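Local coordinates for heme-binding protein HutZ (Vibrio cholerae, PDB 3TGV), which probably degrades heme to biliverdin beta and delta with release of iron, and binds heme with high efficiency, at residues A[16-21]-A[63-68]. The protein carries 1 engineered substitution. Sequence-based numbering, arbitrary orientation.
Sequences TLQLAT and SIMMIE
Two antiparallel strands of the curled beta sheet of an FMN-binding-type split barrel pair here, strand 16-22 against strand 61-67, with Q18 facing M65 and A20 facing S63. Both are hydrogen-bonded pairs. Q18 N donates to M65 O at 2.7 Å, nearly straight at 167°, and M65 N returns a bond to Q18 O. Two residues further along, A20 N reaches S63 O at 2.9 Å and S63 N reaches A20 O. Between them L19 and I64 form the non-hydrogen-bonded pair, where I64 CA lies 3.5 Å from Q18 O in a CA-H...O contact. The N-to-C directions of the short segments make an angle of 146°, short of a straight antiparallel 180°, consistent with the twist of a barrel wall. Their outer edges are also paired, L17 and L19 with A33 and S31 of strand 28-38, I64 and M66 with F84 and L82 of strand 81-91. On the face carrying L17, L19 and I64, the I64 side chain sits between the two leucines: its CG2 meets L17 CD2 at 3.9 Å, and its CG1 meets L19 CD2, the L19 and I64 chains lying side by side. L17 CD2 also touches M66 CE. The other face turns toward the second subunit, whose V30 packs on M65 and gives its backbone N to S63 OG, which also bonds D85 of its own chain. There Q18 CG, anti to its own carbonyl carbon, comes to 4.0 Å from I67 CG2, the two side chains crossing at about a right angle. Past the last direct bond of the ladder a water bridges the strands, accepting from I67 N at 2.9 Å and lying within bonding distance of T16 O (2.7 Å) and Q18 OE1.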
loop_
_atom_site.group_PDB
_atom_site.type_symbol
_atom_site.label_atom_id
_atom_site.label_comp_id
_atom_site.label_asym_id
_atom_site.label_seq_id
_atom_site.Cartn_x
_atom_site.Cartn_y
_atom_site.Cartn_z
ATOM N N THR A 16 -5.887 9.427 -0.411
ATOM C CA THR A 16 -5.519 8.250 -1.192
ATOM C C THR A 16 -5.754 6.933 -0.446
ATOM O O THR A 16 -5.617 6.853 0.782
ATOM C CB THR A 16 -4.032 8.310 -1.622
ATOM O OG1 THR A 16 -3.767 9.560 -2.282
ATOM C CG2 THR A 16 -3.722 7.192 -2.583
ATOM N N LEU A 17 -6.117 5.911 -1.211
ATOM C CA LEU A 17 -6.178 4.543 -0.727
ATOM C C LEU A 17 -4.996 3.758 -1.267
ATOM O O LEU A 17 -4.606 3.914 -2.442
ATOM C CB LEU A 17 -7.464 3.866 -1.213
ATOM C CG LEU A 17 -8.805 4.512 -0.869
ATOM C CD1 LEU A 17 -9.979 3.680 -1.420
ATOM C CD2 LEU A 17 -8.906 4.698 0.647
ATOM N N GLN A 18 -4.426 2.909 -0.426
ATOM C CA GLN A 18 -3.517 1.888 -0.921
ATOM C C GLN A 18 -4.317 0.614 -1.132
ATOM O O GLN A 18 -5.137 0.229 -0.279
ATOM C CB GLN A 18 -2.357 1.640 0.047
ATOM C CG GLN A 18 -1.897 2.872 0.818
ATOM C CD GLN A 18 -1.493 4.022 -0.064
ATOM O OE1 GLN A 18 -1.959 5.155 0.105
ATOM N NE2 GLN A 18 -0.603 3.750 -1.006
ATOM N N LEU A 19 -4.064 -0.053 -2.255
ATOM C CA LEU A 19 -4.867 -1.195 -2.677
ATOM C C LEU A 19 -4.034 -2.445 -2.926
ATOM O O LEU A 19 -2.966 -2.380 -3.533
ATOM C CB LEU A 19 -5.631 -0.858 -3.959
ATOM C CG LEU A 19 -6.307 0.505 -4.017
ATOM C CD1 LEU A 19 -6.762 0.836 -5.440
ATOM C CD2 LEU A 19 -7.469 0.562 -3.023
ATOM N N ALA A 20 -4.534 -3.582 -2.450
ATOM C CA ALA A 20 -4.008 -4.875 -2.853
ATOM C C ALA A 20 -5.058 -5.580 -3.709
ATOM O O ALA A 20 -6.154 -5.877 -3.234
ATOM C CB ALA A 20 -3.638 -5.717 -1.642
ATOM N N THR A 21 -4.722 -5.840 -4.972
ATOM C CA THR A 21 -5.643 -6.505 -5.878
ATOM C C THR A 21 -5.032 -7.827 -6.330
ATOM O O THR A 21 -3.879 -8.125 -6.012
ATOM C CB THR A 21 -5.965 -5.626 -7.104
ATOM O OG1 THR A 21 -4.750 -5.310 -7.792
ATOM C CG2 THR A 21 -6.625 -4.327 -6.663
ATOM N N SER A 63 -8.082 -5.535 -0.968
ATOM C CA SER A 63 -7.783 -5.148 0.397
ATOM C C SER A 63 -7.390 -3.667 0.354
ATOM O O SER A 63 -6.550 -3.263 -0.455
ATOM C CB SER A 63 -6.687 -6.043 0.988
ATOM O OG SER A 63 -6.348 -5.675 2.318
ATOM N N ILE A 64 -8.032 -2.855 1.193
ATOM C CA ILE A 64 -7.860 -1.398 1.159
ATOM C C ILE A 64 -7.199 -0.856 2.430
ATOM O O ILE A 64 -7.504 -1.299 3.543
ATOM C CB ILE A 64 -9.216 -0.701 0.997
ATOM C CG1 ILE A 64 -9.831 -1.048 -0.361
ATOM C CG2 ILE A 64 -9.072 0.815 1.166
ATOM C CD1 ILE A 64 -11.302 -0.734 -0.457
ATOM N N MET A 65 -6.291 0.095 2.269
ATOM C CA MET A 65 -5.657 0.733 3.421
ATOM C C MET A 65 -5.535 2.240 3.242
ATOM O O MET A 65 -5.113 2.732 2.187
ATOM C CB MET A 65 -4.282 0.120 3.701
ATOM C CG MET A 65 -3.530 0.796 4.832
ATOM S SD MET A 65 -2.009 -0.060 5.308
ATOM C CE MET A 65 -1.088 0.072 3.781
ATOM N N MET A 66 -5.922 2.961 4.282
ATOM C CA MET A 66 -5.762 4.402 4.351
ATOM C C MET A 66 -4.740 4.633 5.471
ATOM O O MET A 66 -4.943 4.184 6.604
ATOM C CB MET A 66 -7.123 5.017 4.680
ATOM C CG MET A 66 -7.244 6.522 4.591
ATOM S SD MET A 66 -8.897 7.054 5.143
ATOM C CE MET A 66 -9.938 6.034 4.122
ATOM N N ILE A 67 -3.628 5.291 5.159
ATOM C CA ILE A 67 -2.495 5.344 6.085
ATOM C C ILE A 67 -1.802 6.713 6.169
ATOM O O ILE A 67 -1.696 7.433 5.164
ATOM C CB ILE A 67 -1.447 4.251 5.726
ATOM C CG1 ILE A 67 -0.338 4.209 6.775
ATOM C CG2 ILE A 67 -0.888 4.467 4.294
ATOM C CD1 ILE A 67 0.454 2.924 6.752
ATOM N N GLU A 68 -1.336 7.083 7.362
ATOM C CA GLU A 68 -0.653 8.364 7.509
ATOM C C GLU A 68 0.712 8.276 6.839
ATOM O O GLU A 68 1.235 7.185 6.640
ATOM C CB GLU A 68 -0.493 8.769 8.979
ATOM C CG GLU A 68 0.608 8.038 9.710
ATOM C CD GLU A 68 0.694 8.431 11.188
ATOM O OE1 GLU A 68 0.359 9.581 11.541
ATOM O OE2 GLU A 68 1.103 7.582 11.986
HETATM O O HOH W 1 -3.547 6.314 2.496
#